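PDB 5FLD: fiber protein from Raptor adenovirus a, which forms the trimeric head domain of the viral fibre, here with a beta-hairpin deleted, and probably attaches the virus to a receptor on the host cell. Local coordinates for residues A[50-55]-A[69-74]; A[105-110]-A[114-119]. The protein carries 2 engineered substitutions. All blocks are in the same frame, centred on the assembly; numbering follows the deposited sequence.

Contact 1: residues A[50-55]-A[69-74]; sequences GVINFR and EFLTFK. Engineered in segment 69-74: Glu69 (natural residue Asn), Phe70 (natural residue Tyr).
Ile52 reaches across to Phe73 with its longer branch, and this is the tight part of the contact. CD1 of Ile52 meets the ring at its edge, in the ring plane, 3.6 Å from Phe73 CE2 and almost as near to CZ. The isoleucine chain is extended at its tip (chi2 178°), which carries CD1 out to the ring, and the two side chains cross at about a right angle. Both residues are buried. Leu91 also packs on Ile52, while Met148, Ile150 and Phe78 close in on the Phe73 ring. The other branch of Ile52 serves Leu71: CG2, anti to the backbone N, comes 4.1 Å from Leu71 CD1, again with the side chains crossed.

The two segments are not paired in a sheet. No hydrogen bond passes between them, the area buried is a modest 151 Å² with both sides summed, and even the nearest alpha carbons, those of Ile52 and Leu71, are 7.2 Å apart. Their backbones bond to other strands of the antiparallel beta fold of the fibre head instead, Ile52 to Phe44 and Leu71 to Ile150, so only apolar side chains bridge the gap.

Toward solvent the fit slackens. CD2 of Leu71 comes no nearer than 4.4 Å to the carbonyl O of Val51, and Leu71 itself is partly exposed. Val51, an exposed residue, has its CB directed away from 69-74, and its side chain touches His43 and Leu45 of strand 39-45.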
loop_
_atom_site.group_PDB
_atom_site.type_symbol
_atom_site.label_atom_id
_atom_site.label_comp_id
_atom_site.label_asym_id
_atom_site.label_seq_id
_atom_site.Cartn_x
_atom_site.Cartn_y
_atom_site.Cartn_z
ATOM N N GLY A 50 -5.902 -0.084 -26.130
ATOM C CA GLY A 50 -4.974 -0.865 -25.334
ATOM C C GLY A 50 -5.636 -2.001 -24.572
ATOM O O GLY A 50 -6.807 -1.921 -24.244
ATOM N N VAL A 51 -4.904 -3.088 -24.346
ATOM C CA VAL A 51 -5.444 -4.264 -23.642
ATOM C C VAL A 51 -4.801 -4.374 -22.243
ATOM O O VAL A 51 -3.587 -4.464 -22.097
ATOM C CB VAL A 51 -5.209 -5.589 -24.417
ATOM C CG1 VAL A 51 -5.731 -6.790 -23.639
ATOM C CG2 VAL A 51 -5.856 -5.498 -25.804
ATOM N N ILE A 52 -5.636 -4.360 -21.233
ATOM C CA ILE A 52 -5.199 -4.602 -19.856
ATOM C C ILE A 52 -5.516 -6.044 -19.564
ATOM O O ILE A 52 -6.681 -6.415 -19.460
ATOM C CB ILE A 52 -5.974 -3.737 -18.823
ATOM C CG1 ILE A 52 -5.893 -2.256 -19.141
ATOM C CG2 ILE A 52 -5.491 -4.001 -17.376
ATOM C CD1 ILE A 52 -6.697 -1.428 -18.153
ATOM N N ASN A 53 -4.490 -6.869 -19.377
ATOM C CA ASN A 53 -4.707 -8.260 -19.003
ATOM C C ASN A 53 -4.656 -8.396 -17.497
ATOM O O ASN A 53 -3.927 -7.657 -16.834
ATOM C CB ASN A 53 -3.622 -9.149 -19.618
ATOM C CG ASN A 53 -3.770 -9.270 -21.120
ATOM O OD1 ASN A 53 -4.702 -9.904 -21.607
ATOM N ND2 ASN A 53 -2.882 -8.641 -21.851
ATOM N N PHE A 54 -5.404 -9.349 -16.977
ATOM C CA PHE A 54 -5.330 -9.680 -15.559
ATOM C C PHE A 54 -5.613 -11.154 -15.322
ATOM O O PHE A 54 -6.193 -11.847 -16.183
ATOM C CB PHE A 54 -6.292 -8.802 -14.736
ATOM C CG PHE A 54 -7.729 -8.913 -15.147
ATOM C CD1 PHE A 54 -8.541 -9.923 -14.640
ATOM C CD2 PHE A 54 -8.284 -8.012 -16.058
ATOM C CE1 PHE A 54 -9.875 -10.034 -15.025
ATOM C CE2 PHE A 54 -9.612 -8.131 -16.444
ATOM C CZ PHE A 54 -10.411 -9.129 -15.925
ATOM N N ARG A 55 -5.198 -11.620 -14.146
ATOM C CA ARG A 55 -5.486 -12.987 -13.699
ATOM C C ARG A 55 -6.088 -12.934 -12.314
ATOM O O ARG A 55 -5.517 -12.299 -11.408
ATOM C CB ARG A 55 -4.212 -13.842 -13.701
ATOM C CG ARG A 55 -4.449 -15.228 -13.110
ATOM C CD ARG A 55 -3.302 -16.184 -13.364
ATOM N NE ARG A 55 -3.299 -16.679 -14.741
ATOM C CZ ARG A 55 -2.719 -17.808 -15.161
ATOM N NH1 ARG A 55 -2.068 -18.619 -14.317
ATOM N NH2 ARG A 55 -2.803 -18.138 -16.447
ATOM N N GLU A 69 2.020 -7.180 -16.460
ATOM C CA GLU A 69 3.151 -6.270 -16.313
ATOM C C GLU A 69 3.273 -5.351 -17.527
ATOM O O GLU A 69 2.638 -5.560 -18.570
ATOM C CB GLU A 69 4.452 -7.054 -16.077
ATOM C CG GLU A 69 4.538 -7.559 -14.639
ATOM C CD GLU A 69 5.814 -8.326 -14.330
ATOM O OE1 GLU A 69 6.376 -8.980 -15.245
ATOM O OE2 GLU A 69 6.241 -8.281 -13.154
ATOM N N PHE A 70 4.090 -4.330 -17.336
ATOM C CA PHE A 70 4.431 -3.351 -18.354
ATOM C C PHE A 70 3.211 -2.573 -18.822
ATOM O O PHE A 70 3.036 -2.419 -20.040
ATOM N N LEU A 71 2.314 -2.171 -17.900
ATOM C CA LEU A 71 1.126 -1.419 -18.331
ATOM C C LEU A 71 1.424 0.045 -18.508
ATOM O O LEU A 71 2.000 0.686 -17.627
ATOM C CB LEU A 71 -0.047 -1.555 -17.379
ATOM C CG LEU A 71 -0.610 -2.967 -17.235
ATOM C CD1 LEU A 71 -1.743 -2.948 -16.222
ATOM C CD2 LEU A 71 -1.063 -3.565 -18.567
ATOM N N THR A 72 1.000 0.559 -19.652
ATOM C CA THR A 72 1.204 1.953 -20.029
ATOM C C THR A 72 -0.120 2.450 -20.591
ATOM O O THR A 72 -0.741 1.801 -21.463
ATOM C CB THR A 72 2.289 2.094 -21.116
ATOM O OG1 THR A 72 3.561 1.710 -20.588
ATOM C CG2 THR A 72 2.359 3.523 -21.654
ATOM N N PHE A 73 -0.562 3.591 -20.092
ATOM C CA PHE A 73 -1.759 4.266 -20.534
ATOM C C PHE A 73 -1.368 5.552 -21.208
ATOM O O PHE A 73 -0.422 6.211 -20.792
ATOM C CB PHE A 73 -2.656 4.575 -19.325
ATOM C CG PHE A 73 -3.157 3.332 -18.631
ATOM C CD1 PHE A 73 -2.387 2.723 -17.648
ATOM C CD2 PHE A 73 -4.327 2.718 -19.014
ATOM C CE1 PHE A 73 -2.805 1.572 -17.035
ATOM C CE2 PHE A 73 -4.762 1.568 -18.381
ATOM C CZ PHE A 73 -3.986 0.990 -17.389
ATOM N N LYS A 74 -2.085 5.903 -22.271
ATOM C CA LYS A 74 -1.953 7.177 -22.916
ATOM C C LYS A 74 -2.900 8.207 -22.306
ATOM O O LYS A 74 -3.926 7.842 -21.739
ATOM C CB LYS A 74 -2.320 7.034 -24.410
ATOM C CG LYS A 74 -1.450 6.056 -25.148
ATOM C CD LYS A 74 -1.952 5.849 -26.558
ATOM C CE LYS A 74 -1.030 4.908 -27.300
ATOM N NZ LYS A 74 -1.485 4.820 -28.716
#

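Contact 2: residues A[105-110]-A[114-119]; sequences LCIFIT and VYRELC
Leu105 CD2 sits over one face of the Arg116 guanidinium, 3.7 Å from NH2. Arg116 is extended from CG to NE, with CG anti to the backbone N (chi1 -172°), which carries the guanidinium out to Leu105. On this side of the sheet Leu105 CD1 also packs on Leu118 CD2, and Ile107 CG2 meets Val114 CG1 at 3.6 Å. On the other, Thr110 CG2 lies at the Tyr115 ring edge, and both hydroxyls bond Glu143. The Glu117 carboxylate approaches the Phe108 ring obliquely, its plane turned 49° from it; OE2 pairs with Arg137, which also makes a cation-pi contact with Phe108. Cys119 SG at that ring's edge is provisional, the cysteine having two conformers.

Between these two sets of side chains runs an antiparallel beta hairpin. Phe108 N bonds Tyr115 O at 2.8 Å and Glu117 N bonds Cys106 O at 2.9 Å; the two reciprocal bonds are similar, that of Cys106 N-H to Glu117 O almost straight (177°).

Arg116 NE bonds Arg137 O of the second subunit, and Leu118 meets Leu118 of the third. Within the chain, strand 102-109 lies between strands 114-125 and 147-159, whose Val151 and Met148 pack against Leu105 and Phe108 respectively.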
loop_
_atom_site.group_PDB
_atom_site.type_symbol
_atom_site.label_atom_id
_atom_site.label_comp_id
_atom_site.label_asym_id
_atom_site.label_seq_id
_atom_site.Cartn_x
_atom_site.Cartn_y
_atom_site.Cartn_z
ATOM N N LEU A 105 3.166 2.288 -7.756
ATOM C CA LEU A 105 4.145 3.296 -8.112
ATOM C C LEU A 105 3.981 3.549 -9.599
ATOM O O LEU A 105 4.081 2.612 -10.392
ATOM C CB LEU A 105 5.574 2.806 -7.837
ATOM C CG LEU A 105 6.685 3.807 -8.173
ATOM C CD1 LEU A 105 6.634 5.079 -7.335
ATOM C CD2 LEU A 105 8.015 3.103 -7.950
ATOM N N CYS A 106 3.666 4.796 -9.949
ATOM C CA CYS A 106 3.415 5.199 -11.322
ATOM C C CYS A 106 4.367 6.274 -11.743
ATOM O O CYS A 106 4.876 7.080 -10.932
ATOM C CB CYS A 106 1.994 5.731 -11.484
ATOM S SG CYS A 106 0.781 4.444 -11.079
ATOM N N ILE A 107 4.582 6.303 -13.052
ATOM C CA ILE A 107 5.302 7.370 -13.680
ATOM C C ILE A 107 4.339 8.103 -14.591
ATOM O O ILE A 107 3.688 7.483 -15.441
ATOM C CB ILE A 107 6.524 6.894 -14.506
ATOM C CG1 ILE A 107 7.605 6.211 -13.644
ATOM C CG2 ILE A 107 7.144 8.072 -15.211
ATOM C CD1 ILE A 107 8.505 5.301 -14.444
ATOM N N PHE A 108 4.263 9.416 -14.412
ATOM C CA PHE A 108 3.460 10.303 -15.258
ATOM C C PHE A 108 4.372 11.152 -16.106
ATOM O O PHE A 108 5.187 11.917 -15.597
ATOM C CB PHE A 108 2.503 11.207 -14.461
ATOM C CG PHE A 108 1.499 10.447 -13.641
ATOM C CD1 PHE A 108 0.292 10.070 -14.170
ATOM C CD2 PHE A 108 1.785 10.088 -12.313
ATOM C CE1 PHE A 108 -0.617 9.324 -13.413
ATOM C CE2 PHE A 108 0.872 9.342 -11.572
ATOM C CZ PHE A 108 -0.316 8.965 -12.110
ATOM N N ILE A 109 4.245 10.996 -17.416
ATOM C CA ILE A 109 5.020 11.796 -18.360
ATOM C C ILE A 109 4.099 12.871 -18.896
ATOM O O ILE A 109 3.023 12.593 -19.493
ATOM C CB ILE A 109 5.535 10.931 -19.529
ATOM C CG1 ILE A 109 6.352 9.758 -18.982
ATOM C CG2 ILE A 109 6.339 11.798 -20.494
ATOM C CD1 ILE A 109 6.977 8.904 -20.042
ATOM N N THR A 110 4.533 14.116 -18.726
ATOM C CA THR A 110 3.845 15.242 -19.333
ATOM C C THR A 110 4.798 15.845 -20.370
ATOM O O THR A 110 5.921 15.381 -20.510
ATOM C CB THR A 110 3.446 16.315 -18.293
ATOM O OG1 THR A 110 4.619 16.930 -17.749
ATOM C CG2 THR A 110 2.635 15.657 -17.159
ATOM N N VAL A 114 8.592 14.623 -15.706
ATOM C CA VAL A 114 8.387 13.218 -15.342
ATOM C C VAL A 114 8.145 13.189 -13.844
ATOM O O VAL A 114 8.982 13.691 -13.076
ATOM C CB VAL A 114 9.580 12.355 -15.704
ATOM C CG1 VAL A 114 9.399 10.896 -15.239
ATOM C CG2 VAL A 114 9.800 12.409 -17.205
ATOM N N TYR A 115 6.999 12.621 -13.448
ATOM C CA TYR A 115 6.606 12.507 -12.050
ATOM C C TYR A 115 6.536 11.055 -11.692
ATOM O O TYR A 115 5.800 10.303 -12.294
ATOM C CB TYR A 115 5.226 13.130 -11.829
ATOM C CG TYR A 115 5.181 14.611 -12.130
ATOM C CD1 TYR A 115 5.903 15.498 -11.352
ATOM C CD2 TYR A 115 4.410 15.118 -13.158
ATOM C CE1 TYR A 115 5.866 16.863 -11.613
ATOM C CE2 TYR A 115 4.357 16.484 -13.422
ATOM C CZ TYR A 115 5.093 17.351 -12.641
ATOM O OH TYR A 115 5.052 18.711 -12.888
ATOM N N ARG A 116 7.301 10.674 -10.686
ATOM C CA ARG A 116 7.303 9.346 -10.175
ATOM C C ARG A 116 6.651 9.416 -8.808
ATOM O O ARG A 116 7.113 10.171 -7.937
ATOM C CB ARG A 116 8.742 8.923 -10.123
ATOM C CG ARG A 116 8.977 7.513 -9.793
ATOM C CD ARG A 116 10.499 7.319 -9.801
ATOM N NE ARG A 116 10.819 6.037 -9.234
ATOM C CZ ARG A 116 11.067 4.927 -9.917
ATOM N NH1 ARG A 116 11.039 4.900 -11.270
ATOM N NH2 ARG A 116 11.374 3.835 -9.239
ATOM N N GLU A 117 5.546 8.703 -8.640
ATOM C CA GLU A 117 4.642 8.888 -7.475
ATOM C C GLU A 117 4.016 7.594 -7.037
ATOM O O GLU A 117 3.568 6.795 -7.855
ATOM C CB GLU A 117 3.426 9.753 -7.856
ATOM C CG GLU A 117 3.710 11.142 -8.276
ATOM C CD GLU A 117 2.475 11.914 -8.632
ATOM O OE1 GLU A 117 1.332 11.477 -8.365
ATOM O OE2 GLU A 117 2.670 13.002 -9.154
ATOM N N LEU A 118 3.879 7.420 -5.722
ATOM C CA LEU A 118 2.948 6.428 -5.197
ATOM C C LEU A 118 1.532 6.981 -5.299
ATOM O O LEU A 118 1.281 8.135 -4.964
ATOM C CB LEU A 118 3.266 6.014 -3.733
ATOM C CG LEU A 118 4.518 5.178 -3.469
ATOM C CD1 LEU A 118 4.477 4.566 -2.074
ATOM C CD2 LEU A 118 4.639 4.060 -4.463
ATOM N N CYS A 119 0.637 6.129 -5.765
ATOM C CA CYS A 119 -0.787 6.424 -6.007
ATOM C C CYS A 119 -1.614 5.280 -5.495
ATOM O O CYS A 119 -1.082 4.175 -5.322
ATOM C CB CYS A 119 -1.067 6.497 -7.495
ATOM S SG CYS A 119 -0.137 7.758 -8.364
#

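How the contacts relate
Both contacts reach the same antiparallel sheet and share strand 147-159 as a neighbour, but they join different elements and do not touch: their centres lie 16 Å apart and their nearest atoms about 7 Å. Contact 1, nearer the centre of the chain, brings together strands that are not partners, through a few apolar groups alone. Contact 2 is a true hairpin, locked by backbone hydrogen bonds and burying more than four times the area. Each is partly buried. Their surroundings differ in kind: no other chain touches contact 1, whereas contact 2 faces two neighbouring subunits, and charged and polar side chains accompany its apolar pairs.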